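Local coordinates for putative uncharacterized protein (Ustilago maydis, PDB 4GNX) that binds single-stranded DNA, probably as the large subunit of the heterotrimeric replication protein A, through a series of OB folds, one carrying a zinc ion, at residues F209-S213 with Q248-N252; N305-C311 with P340-L346; A310-E314 with R335-T339. All blocks are in the same frame, centred on the assembly; numbering follows the deposited sequence.

Contact 1 of 3, residues F209-S213 with Q248-N252. With nucleotides of chain G.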
loop_
_atom_site.group_PDB
_atom_site.type_symbol
_atom_site.label_atom_id
_atom_site.label_comp_id
_atom_site.label_asym_id
_atom_site.label_seq_id
_atom_site.Cartn_x
_atom_site.Cartn_y
_atom_site.Cartn_z
ATOM N N PHE C 209 -1.959 -16.890 6.798
ATOM C CA PHE C 209 -1.083 -17.879 7.433
ATOM C C PHE C 209 -1.860 -19.183 7.659
ATOM O O PHE C 209 -2.795 -19.238 8.463
ATOM C CB PHE C 209 -0.501 -17.315 8.751
ATOM C CG PHE C 209 0.538 -18.199 9.414
ATOM C CD1 PHE C 209 1.746 -18.481 8.788
ATOM C CD2 PHE C 209 0.319 -18.727 10.684
ATOM C CE1 PHE C 209 2.704 -19.283 9.400
ATOM C CE2 PHE C 209 1.275 -19.527 11.303
ATOM C CZ PHE C 209 2.467 -19.804 10.662
ATOM N N GLY C 210 -1.473 -20.225 6.927
ATOM C CA GLY C 210 -2.168 -21.505 6.978
ATOM C C GLY C 210 -3.428 -21.428 6.142
ATOM O O GLY C 210 -4.508 -21.809 6.596
ATOM N N GLY C 211 -3.280 -20.916 4.920
ATOM C CA GLY C 211 -4.396 -20.739 3.992
ATOM C C GLY C 211 -5.270 -19.567 4.389
ATOM O O GLY C 211 -5.380 -18.585 3.640
ATOM N N ARG C 212 -5.893 -19.688 5.565
ATOM C CA ARG C 212 -6.710 -18.637 6.172
ATOM C C ARG C 212 -6.648 -18.728 7.690
ATOM O O ARG C 212 -6.785 -19.811 8.261
ATOM C CB ARG C 212 -8.163 -18.731 5.703
ATOM C CG ARG C 212 -8.412 -18.198 4.302
ATOM C CD ARG C 212 -8.312 -16.682 4.284
ATOM N NE ARG C 212 -8.633 -16.096 2.983
ATOM C CZ ARG C 212 -7.763 -15.927 1.993
ATOM N NH1 ARG C 212 -6.502 -16.314 2.129
ATOM N NH2 ARG C 212 -8.162 -15.380 0.860
ATOM N N SER C 213 -6.422 -17.584 8.331
ATOM C CA SER C 213 -6.412 -17.484 9.786
ATOM C C SER C 213 -6.877 -16.104 10.238
ATOM O O SER C 213 -6.925 -15.162 9.440
ATOM C CB SER C 213 -5.026 -17.802 10.350
ATOM O OG SER C 213 -4.053 -16.902 9.856
ATOM N N GLN C 248 -11.162 -29.982 9.879
ATOM C CA GLN C 248 -10.094 -29.608 8.938
ATOM C C GLN C 248 -9.284 -28.386 9.393
ATOM O O GLN C 248 -9.860 -27.371 9.770
ATOM C CB GLN C 248 -10.693 -29.341 7.557
ATOM C CG GLN C 248 -10.888 -30.591 6.706
ATOM C CD GLN C 248 -9.773 -30.803 5.695
ATOM O OE1 GLN C 248 -8.627 -30.398 5.909
ATOM N NE2 GLN C 248 -10.107 -31.438 4.579
ATOM N N PRO C 249 -7.943 -28.476 9.335
ATOM C CA PRO C 249 -7.091 -27.442 9.913
ATOM C C PRO C 249 -6.922 -26.171 9.063
ATOM O O PRO C 249 -6.573 -25.119 9.610
ATOM C CB PRO C 249 -5.748 -28.156 10.073
ATOM C CG PRO C 249 -5.726 -29.155 8.968
ATOM C CD PRO C 249 -7.152 -29.567 8.730
ATOM N N TYR C 250 -7.156 -26.275 7.753
ATOM C CA TYR C 250 -6.983 -25.156 6.793
ATOM C C TYR C 250 -5.545 -25.041 6.210
ATOM O O TYR C 250 -5.371 -24.719 5.025
ATOM C CB TYR C 250 -7.463 -23.805 7.386
ATOM C CG TYR C 250 -8.583 -23.116 6.610
ATOM C CD1 TYR C 250 -9.802 -22.815 7.224
ATOM C CD2 TYR C 250 -8.424 -22.767 5.265
ATOM C CE1 TYR C 250 -10.830 -22.191 6.519
ATOM C CE2 TYR C 250 -9.444 -22.142 4.550
ATOM C CZ TYR C 250 -10.647 -21.856 5.178
ATOM O OH TYR C 250 -11.658 -21.236 4.466
ATOM N N THR C 251 -4.537 -25.339 7.037
ATOM C CA THR C 251 -3.110 -25.080 6.733
ATOM C C THR C 251 -2.697 -25.188 5.258
ATOM O O THR C 251 -2.955 -26.198 4.593
ATOM C CB THR C 251 -2.151 -25.930 7.616
ATOM O OG1 THR C 251 -2.495 -25.766 8.995
ATOM C CG2 THR C 251 -0.679 -25.512 7.427
ATOM N N ASN C 252 -2.060 -24.119 4.782
ATOM C CA ASN C 252 -1.439 -24.058 3.466
ATOM C C ASN C 252 0.005 -23.555 3.566
ATOM O O ASN C 252 0.262 -22.443 4.036
ATOM C CB ASN C 252 -2.255 -23.162 2.527
ATOM C CG ASN C 252 -1.568 -22.937 1.191
ATOM O OD1 ASN C 252 -1.153 -21.821 0.875
ATOM N ND2 ASN C 252 -1.432 -24.002 0.405
ATOM P P DT G 8 6.592 -14.870 15.900
ATOM O OP1 DT G 8 6.901 -15.718 17.080
ATOM O OP2 DT G 8 7.622 -13.919 15.394
ATOM O "O5'" DT G 8 6.118 -15.808 14.704
ATOM C "C5'" DT G 8 5.510 -17.084 14.963
ATOM C "C4'" DT G 8 5.170 -17.764 13.658
ATOM O "O4'" DT G 8 4.179 -16.980 12.954
ATOM C "C3'" DT G 8 6.334 -17.870 12.681
ATOM O "O3'" DT G 8 7.260 -18.919 13.011
ATOM C "C2'" DT G 8 5.617 -17.975 11.349
ATOM C "C1'" DT G 8 4.448 -17.013 11.549
ATOM N N1 DT G 8 4.690 -15.620 11.087
ATOM C C2 DT G 8 3.987 -15.164 9.992
ATOM O O2 DT G 8 3.177 -15.845 9.388
ATOM N N3 DT G 8 4.267 -13.870 9.631
ATOM C C4 DT G 8 5.162 -13.009 10.234
ATOM O O4 DT G 8 5.307 -11.872 9.794
ATOM C C5 DT G 8 5.870 -13.554 11.372
ATOM C C7 DT G 8 6.863 -12.694 12.087
ATOM C C6 DT G 8 5.601 -14.814 11.736
#
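G210 and T251 bring their CA atoms to 3.7 Å where the loops 209-213 and 248-252 pass, yet no hydrogen bond joins the two backbones. Both G210 and G211 have positive phi, and the turn they make presents bare main chain to Y250, T251 and N252. The nearest atoms there are G210 C and N252 N, 3.3 Å apart, while N252 CB rests on G211.

The main side-chain contact is R212 over Y250. R212 CB lies above one face of the ring, 4.0 Å from its centroid and 19° off the normal, which fits a CH-pi contact. The arginine chain then bends at chi2 (-72°) and carries the guanidinium off the ring, where NH1 donates back to G211 O at 2.9 Å and NE to L127 O. The phenol oxygen of Y250 is held by I124 O, and its ring also meets R173 in a cation-pi pair.

F209 starts away from 248-252, and its ring meets the DNA: the sugar C1' of DT8 of chain G sits 3.4 Å above the ring plane, nearer the rim than the centre. S213 OG donates to F209 O in the carbonyl plane, on a lone pair, closing the turn through its backbone.

In the second OB domain 209-213 is the loop between strands 198-207 and 213-217; packed against it is 248-252, from the loop between helices 229-242 and 275-280.

Contact 2 of 3, residues N305-C311 with P340-L346. With ZN (zinc ion), chain I; nucleotides of chain G.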
loop_
_atom_site.group_PDB
_atom_site.type_symbol
_atom_site.label_atom_id
_atom_site.label_comp_id
_atom_site.label_asym_id
_atom_site.label_seq_id
_atom_site.Cartn_x
_atom_site.Cartn_y
_atom_site.Cartn_z
ATOM N N ASN C 305 28.954 -11.750 -14.302
ATOM C CA ASN C 305 28.434 -12.971 -13.705
ATOM C C ASN C 305 26.907 -13.017 -13.552
ATOM O O ASN C 305 26.380 -13.533 -12.572
ATOM C CB ASN C 305 29.138 -13.239 -12.379
ATOM C CG ASN C 305 29.119 -14.703 -12.002
ATOM O OD1 ASN C 305 28.585 -15.069 -10.952
ATOM N ND2 ASN C 305 29.689 -15.562 -12.866
ATOM N N LEU C 306 26.201 -12.480 -14.538
ATOM C CA LEU C 306 24.737 -12.488 -14.556
ATOM C C LEU C 306 24.227 -13.914 -14.686
ATOM O O LEU C 306 23.206 -14.281 -14.115
ATOM C CB LEU C 306 24.238 -11.682 -15.754
ATOM C CG LEU C 306 23.048 -10.734 -15.629
ATOM C CD1 LEU C 306 22.696 -10.232 -17.014
ATOM C CD2 LEU C 306 21.813 -11.322 -14.945
ATOM N N TYR C 307 24.938 -14.709 -15.472
ATOM C CA TYR C 307 24.551 -16.081 -15.695
ATOM C C TYR C 307 25.747 -17.022 -15.695
ATOM O O TYR C 307 26.881 -16.613 -15.925
ATOM C CB TYR C 307 23.748 -16.216 -16.986
ATOM C CG TYR C 307 24.422 -15.635 -18.198
ATOM C CD1 TYR C 307 25.483 -16.303 -18.823
ATOM C CD2 TYR C 307 23.994 -14.425 -18.735
ATOM C CE1 TYR C 307 26.101 -15.780 -19.946
ATOM C CE2 TYR C 307 24.600 -13.897 -19.864
ATOM C CZ TYR C 307 25.653 -14.578 -20.459
ATOM O OH TYR C 307 26.262 -14.064 -21.571
ATOM N N TYR C 308 25.466 -18.280 -15.392
ATOM C CA TYR C 308 26.474 -19.312 -15.355
ATOM C C TYR C 308 26.103 -20.357 -16.381
ATOM O O TYR C 308 24.946 -20.424 -16.813
ATOM C CB TYR C 308 26.613 -19.922 -13.949
ATOM C CG TYR C 308 25.452 -20.767 -13.487
ATOM C CD1 TYR C 308 25.532 -22.168 -13.472
ATOM C CD2 TYR C 308 24.266 -20.168 -13.057
ATOM C CE1 TYR C 308 24.457 -22.941 -13.055
ATOM C CE2 TYR C 308 23.188 -20.930 -12.635
ATOM C CZ TYR C 308 23.287 -22.307 -12.640
ATOM O OH TYR C 308 22.201 -23.016 -12.219
ATOM N N THR C 309 27.103 -21.135 -16.793
ATOM C CA THR C 309 26.910 -22.259 -17.708
ATOM C C THR C 309 26.493 -23.498 -16.917
ATOM O O THR C 309 27.232 -23.968 -16.054
ATOM C CB THR C 309 28.198 -22.585 -18.496
ATOM O OG1 THR C 309 29.231 -22.965 -17.576
ATOM C CG2 THR C 309 28.669 -21.393 -19.311
ATOM N N ALA C 310 25.314 -24.025 -17.238
ATOM C CA ALA C 310 24.681 -25.104 -16.457
ATOM C C ALA C 310 24.481 -26.429 -17.208
ATOM O O ALA C 310 24.520 -26.474 -18.442
ATOM C CB ALA C 310 23.358 -24.613 -15.867
ATOM N N CYS C 311 24.240 -27.497 -16.444
ATOM C CA CYS C 311 24.176 -28.864 -16.965
ATOM C C CYS C 311 22.959 -29.102 -17.832
ATOM O O CYS C 311 21.844 -28.729 -17.456
ATOM C CB CYS C 311 24.169 -29.847 -15.799
ATOM S SG CYS C 311 23.896 -31.602 -16.178
ATOM N N PRO C 340 26.387 -25.845 -23.377
ATOM C CA PRO C 340 25.916 -25.652 -22.022
ATOM C C PRO C 340 24.566 -24.950 -22.023
ATOM O O PRO C 340 24.222 -24.262 -22.985
ATOM C CB PRO C 340 26.980 -24.732 -21.420
ATOM C CG PRO C 340 27.449 -23.907 -22.571
ATOM C CD PRO C 340 27.180 -24.688 -23.837
ATOM N N GLU C 341 23.809 -25.147 -20.951
ATOM C CA GLU C 341 22.605 -24.371 -20.697
ATOM C C GLU C 341 23.023 -23.136 -19.911
ATOM O O GLU C 341 23.970 -23.184 -19.126
ATOM C CB GLU C 341 21.611 -25.180 -19.863
ATOM C CG GLU C 341 20.173 -25.122 -20.368
ATOM C CD GLU C 341 19.811 -26.350 -21.182
ATOM O OE1 GLU C 341 19.489 -27.393 -20.563
ATOM O OE2 GLU C 341 19.857 -26.273 -22.435
ATOM N N TYR C 342 22.322 -22.030 -20.116
ATOM C CA TYR C 342 22.640 -20.823 -19.371
ATOM C C TYR C 342 21.528 -20.500 -18.408
ATOM O O TYR C 342 20.373 -20.409 -18.794
ATOM C CB TYR C 342 22.928 -19.656 -20.309
ATOM C CG TYR C 342 24.138 -19.882 -21.200
ATOM C CD1 TYR C 342 23.978 -20.331 -22.516
ATOM C CD2 TYR C 342 25.438 -19.659 -20.730
ATOM C CE1 TYR C 342 25.072 -20.536 -23.344
ATOM C CE2 TYR C 342 26.541 -19.860 -21.554
ATOM C CZ TYR C 342 26.352 -20.302 -22.858
ATOM O OH TYR C 342 27.433 -20.519 -23.694
ATOM N N ARG C 343 21.885 -20.369 -17.142
ATOM C CA ARG C 343 20.925 -20.034 -16.112
ATOM C C ARG C 343 21.320 -18.725 -15.439
ATOM O O ARG C 343 22.497 -18.390 -15.358
ATOM C CB ARG C 343 20.838 -21.154 -15.075
ATOM C CG ARG C 343 20.186 -22.423 -15.577
ATOM C CD ARG C 343 19.795 -23.346 -14.432
ATOM N NE ARG C 343 18.464 -23.077 -13.870
ATOM C CZ ARG C 343 17.308 -23.467 -14.413
ATOM N NH1 ARG C 343 17.270 -24.137 -15.561
ATOM N NH2 ARG C 343 16.169 -23.181 -13.804
ATOM N N TYR C 344 20.328 -17.993 -14.955
ATOM C CA TYR C 344 20.580 -16.733 -14.264
ATOM C C TYR C 344 21.035 -16.930 -12.831
ATOM O O TYR C 344 20.586 -17.841 -12.132
ATOM C CB TYR C 344 19.339 -15.828 -14.272
ATOM C CG TYR C 344 19.068 -15.127 -15.593
ATOM C CD1 TYR C 344 17.889 -15.364 -16.309
ATOM C CD2 TYR C 344 19.988 -14.233 -16.134
ATOM C CE1 TYR C 344 17.634 -14.728 -17.515
ATOM C CE2 TYR C 344 19.738 -13.599 -17.341
ATOM C CZ TYR C 344 18.563 -13.853 -18.021
ATOM O OH TYR C 344 18.327 -13.221 -19.215
ATOM N N ILE C 345 21.944 -16.054 -12.422
ATOM C CA ILE C 345 22.282 -15.828 -11.017
ATOM C C ILE C 345 22.233 -14.325 -10.754
ATOM O O ILE C 345 23.228 -13.688 -10.433
ATOM C CB ILE C 345 23.637 -16.456 -10.646
ATOM C CG1 ILE C 345 24.597 -16.406 -11.852
ATOM C CG2 ILE C 345 23.397 -17.886 -10.200
ATOM C CD1 ILE C 345 26.019 -16.885 -11.602
ATOM N N LEU C 346 21.042 -13.777 -10.904
ATOM C CA LEU C 346 20.827 -12.347 -10.926
ATOM C C LEU C 346 21.176 -11.631 -9.619
ATOM O O LEU C 346 20.718 -12.011 -8.539
ATOM C CB LEU C 346 19.369 -12.084 -11.255
ATOM C CG LEU C 346 18.923 -10.627 -11.368
ATOM C CD1 LEU C 346 18.854 -10.266 -12.842
ATOM C CD2 LEU C 346 17.556 -10.466 -10.719
HETATM ZN ZN ZN I . 24.139 -32.471 -14.050
ATOM P P DT G 13 21.178 -27.821 -8.399
ATOM O OP1 DT G 13 21.619 -27.908 -9.809
ATOM O OP2 DT G 13 21.507 -28.941 -7.477
ATOM O "O5'" DT G 13 21.718 -26.454 -7.773
ATOM C "C5'" DT G 13 22.979 -25.867 -8.166
ATOM C "C4'" DT G 13 22.759 -24.560 -8.896
ATOM O "O4'" DT G 13 21.353 -24.274 -8.998
ATOM C "C3'" DT G 13 23.355 -23.326 -8.229
ATOM O "O3'" DT G 13 24.627 -23.051 -8.804
ATOM C "C2'" DT G 13 22.444 -22.195 -8.678
ATOM C "C1'" DT G 13 21.175 -22.875 -9.176
ATOM N N1 DT G 13 19.973 -22.483 -8.431
ATOM C C2 DT G 13 18.805 -22.245 -9.123
ATOM O O2 DT G 13 18.721 -22.320 -10.340
ATOM N N3 DT G 13 17.733 -21.906 -8.333
ATOM C C4 DT G 13 17.715 -21.788 -6.954
ATOM O O4 DT G 13 16.674 -21.471 -6.382
ATOM C C5 DT G 13 18.977 -22.055 -6.295
ATOM C C7 DT G 13 19.057 -21.954 -4.805
ATOM C C6 DT G 13 20.026 -22.388 -7.057
ATOM P P DT G 14 25.944 -23.544 -8.077
ATOM O OP1 DT G 14 26.294 -24.851 -8.697
ATOM O OP2 DT G 14 25.784 -23.438 -6.605
ATOM O "O5'" DT G 14 26.909 -22.379 -8.570
ATOM C "C5'" DT G 14 26.760 -21.824 -9.886
ATOM C "C4'" DT G 14 27.750 -20.700 -10.072
ATOM O "O4'" DT G 14 27.114 -19.460 -9.697
ATOM C "C3'" DT G 14 29.000 -20.819 -9.203
ATOM O "O3'" DT G 14 30.188 -20.394 -9.874
ATOM C "C2'" DT G 14 28.705 -19.929 -8.011
ATOM C "C1'" DT G 14 27.724 -18.898 -8.543
ATOM N N1 DT G 14 26.658 -18.581 -7.574
ATOM C C2 DT G 14 26.563 -17.287 -7.112
ATOM O O2 DT G 14 27.299 -16.387 -7.488
ATOM N N3 DT G 14 25.561 -17.081 -6.192
ATOM C C4 DT G 14 24.673 -18.020 -5.699
ATOM O O4 DT G 14 23.824 -17.686 -4.878
ATOM C C5 DT G 14 24.836 -19.360 -6.222
ATOM C C7 DT G 14 23.925 -20.446 -5.743
ATOM C C6 DT G 14 25.809 -19.569 -7.119
#
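Y308 and R343, facing each other as a hydrogen-bonded antiparallel pair, send their side chains the same way and both come near one nucleotide, DT13 of chain G, while one residue beyond the ladder lies a zinc ligand. Backbone bonds fix the register: Y308 N to R343 O is 3.0 Å, R343 N to Y308 O is 3.1 Å, and in the next hydrogen-bonded pair E341 N meets A310 O at 2.9 Å. At the other end, I345 N reaches L306 O over 2.8 Å.

Y308 CG stands between its backbone N and carbonyl carbon (chi1 70°), which lays the ring along R343, with CE2 against R343 CB. Y308 OH, hydrogen-bonded to N317 O, lies 3.2 Å from DT13 C1', and C5' of DT14 of chain G packs over one face of the ring. R343 bends at chi3, bringing the edge of its guanidinium toward DT13 O2, although NE stays 3.6 Å away. The I345 side chain crosses that of Y308 at about a right angle, with CG2 near CD2, and its CD1 continues to DT14 O4'.

Y307, T309, Y342 and Y344 occupy the other face. T309 CG2 runs alongside the Y342 ring, 3.5 Å from CE2, and helix 374-381 packs against Y307, Y342 and Y344.

Past A310, C311 SG binds the zinc ion at 2.3 Å, with C316, C330 and C333 as the other ligands. Toward the DNA, the side chains mostly meet sugars through carbon and ring surfaces, a chemistry consistent with gripping single strands with little regard to sequence.

Contact 3 of 3, residues A310-E314 with R335-T339. With ZN (zinc ion), chain I.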
loop_
_atom_site.group_PDB
_atom_site.type_symbol
_atom_site.label_atom_id
_atom_site.label_comp_id
_atom_site.label_asym_id
_atom_site.label_seq_id
_atom_site.Cartn_x
_atom_site.Cartn_y
_atom_site.Cartn_z
ATOM N N ALA C 310 25.314 -24.025 -17.238
ATOM C CA ALA C 310 24.681 -25.104 -16.457
ATOM C C ALA C 310 24.481 -26.429 -17.208
ATOM O O ALA C 310 24.520 -26.474 -18.442
ATOM C CB ALA C 310 23.358 -24.613 -15.867
ATOM N N CYS C 311 24.240 -27.497 -16.444
ATOM C CA CYS C 311 24.176 -28.864 -16.965
ATOM C C CYS C 311 22.959 -29.102 -17.832
ATOM O O CYS C 311 21.844 -28.729 -17.456
ATOM C CB CYS C 311 24.169 -29.847 -15.799
ATOM S SG CYS C 311 23.896 -31.602 -16.178
ATOM N N ALA C 312 23.176 -29.747 -18.978
ATOM C CA ALA C 312 22.100 -30.021 -19.938
ATOM C C ALA C 312 21.230 -31.245 -19.586
ATOM O O ALA C 312 20.441 -31.717 -20.412
ATOM C CB ALA C 312 22.665 -30.129 -21.349
ATOM N N SER C 313 21.361 -31.744 -18.356
ATOM C CA SER C 313 20.541 -32.865 -17.898
ATOM C C SER C 313 19.169 -32.371 -17.515
ATOM O O SER C 313 19.034 -31.308 -16.905
ATOM C CB SER C 313 21.162 -33.576 -16.691
ATOM O OG SER C 313 22.086 -34.578 -17.083
ATOM N N GLU C 314 18.159 -33.153 -17.887
ATOM C CA GLU C 314 16.792 -32.951 -17.427
ATOM C C GLU C 314 16.776 -32.897 -15.898
ATOM O O GLU C 314 17.333 -33.778 -15.230
ATOM C CB GLU C 314 15.882 -34.075 -17.960
ATOM C CG GLU C 314 14.484 -34.152 -17.348
ATOM C CD GLU C 314 13.661 -32.884 -17.536
ATOM O OE1 GLU C 314 13.993 -32.066 -18.427
ATOM O OE2 GLU C 314 12.670 -32.706 -16.789
ATOM N N ARG C 335 29.198 -36.522 -16.871
ATOM C CA ARG C 335 29.047 -36.560 -18.326
ATOM C C ARG C 335 29.435 -35.202 -18.923
ATOM O O ARG C 335 29.809 -34.285 -18.188
ATOM C CB ARG C 335 27.606 -36.911 -18.705
ATOM C CG ARG C 335 27.448 -37.391 -20.128
ATOM C CD ARG C 335 26.031 -37.198 -20.632
ATOM N NE ARG C 335 25.948 -37.768 -21.969
ATOM C CZ ARG C 335 25.887 -37.062 -23.091
ATOM N NH1 ARG C 335 25.856 -35.739 -23.047
ATOM N NH2 ARG C 335 25.834 -37.691 -24.260
ATOM N N SER C 336 29.343 -35.093 -20.250
ATOM C CA SER C 336 29.733 -33.897 -20.986
ATOM C C SER C 336 28.843 -33.629 -22.189
ATOM O O SER C 336 28.380 -34.556 -22.844
ATOM C CB SER C 336 31.194 -33.966 -21.442
ATOM O OG SER C 336 32.083 -33.909 -20.341
ATOM N N TYR C 337 28.621 -32.343 -22.465
ATOM C CA TYR C 337 27.834 -31.883 -23.599
ATOM C C TYR C 337 28.630 -30.824 -24.368
ATOM O O TYR C 337 29.389 -30.050 -23.771
ATOM C CB TYR C 337 26.534 -31.269 -23.100
ATOM C CG TYR C 337 25.708 -32.156 -22.198
ATOM C CD1 TYR C 337 25.975 -32.253 -20.825
ATOM C CD2 TYR C 337 24.633 -32.878 -22.711
ATOM C CE1 TYR C 337 25.199 -33.064 -20.000
ATOM C CE2 TYR C 337 23.850 -33.686 -21.901
ATOM C CZ TYR C 337 24.133 -33.779 -20.552
ATOM O OH TYR C 337 23.338 -34.596 -19.777
ATOM N N ALA C 338 28.454 -30.790 -25.691
ATOM C CA ALA C 338 29.011 -29.718 -26.532
ATOM C C ALA C 338 28.467 -28.337 -26.146
ATOM O O ALA C 338 29.210 -27.344 -26.130
ATOM C CB ALA C 338 28.742 -29.994 -28.002
ATOM N N THR C 339 27.174 -28.290 -25.827
ATOM C CA THR C 339 26.484 -27.047 -25.520
ATOM C C THR C 339 26.119 -26.994 -24.039
ATOM O O THR C 339 25.606 -27.983 -23.496
ATOM C CB THR C 339 25.201 -26.921 -26.368
ATOM O OG1 THR C 339 25.516 -27.146 -27.748
ATOM C CG2 THR C 339 24.554 -25.545 -26.222
HETATM ZN ZN ZN I . 24.139 -32.471 -14.050
#
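A312 CB sits over the centre of the Y337 ring, 3.6 Å from the centroid and 10° off the normal, so the methyl makes a CH-pi contact almost squarely on the face. R335 NH1 lies near the rim of the opposite face, 3.0 Å above the plane of the Y337 ring. Beside the methyl, S313 OG and Y337 OH share a hydrogen bond of 3.0 Å, with either hydroxyl able to donate. Methyl and hydroxyl together limit how the ring can tilt and where its oxygen can lie. C311 SG makes a further, looser contact: it is 5.5 Å from the centroid of the Y337 ring and lies obliquely, 61° from the normal, a sulfur-aromatic approach.

Y337 CG is turned anti to its own carbonyl carbon (chi1 -54°), which swings the ring across the turn 311-313 and carries its oxygen as far as S313. The carbonyl of T339 approaches the same A312 methyl, at 4.2 Å from T339 O to A312 CB.

In the next shell, the zinc bond of C311 ties the start of the turn to the metal site, and S313 packs on C333, with S313 CB 4.1 Å from the zinc ion. A backbone bond from C311 to K318 closes the loop further.

The four-cysteine site is consistent with the zinc ribbon inserted into an OB fold of replication protein A large subunits. Strand 335-337 is an outer strand of its three-stranded sheet, bonded through Y337 to W328 on the central strand 328-330, while 310-314 leaves strand 290-310 and strand 341-352 follows just after T339.

Overall arrangement
Contacts 2 and 3 form one unit, whereas contact 1 stands apart, at a loop of the preceding OB domain. Contacts 2 and 3 share A310 and C311, their centres are 12 Å apart, and E341 OE1 of contact 2 packs 3.8 Å from A312 CA of contact 3. C311 passes from a strand ladder into the zinc site, so the metal ion is common to both. Contact 1 lies about 37 Å from contact 2, centre to centre, with nearest atoms about 23 Å apart. Both touch the DNA of chain G: F209 meets DT8, and contact 2 meets DT13 and DT14. Contact 3 stays about 7 Å from the nucleic acid at its nearest atom.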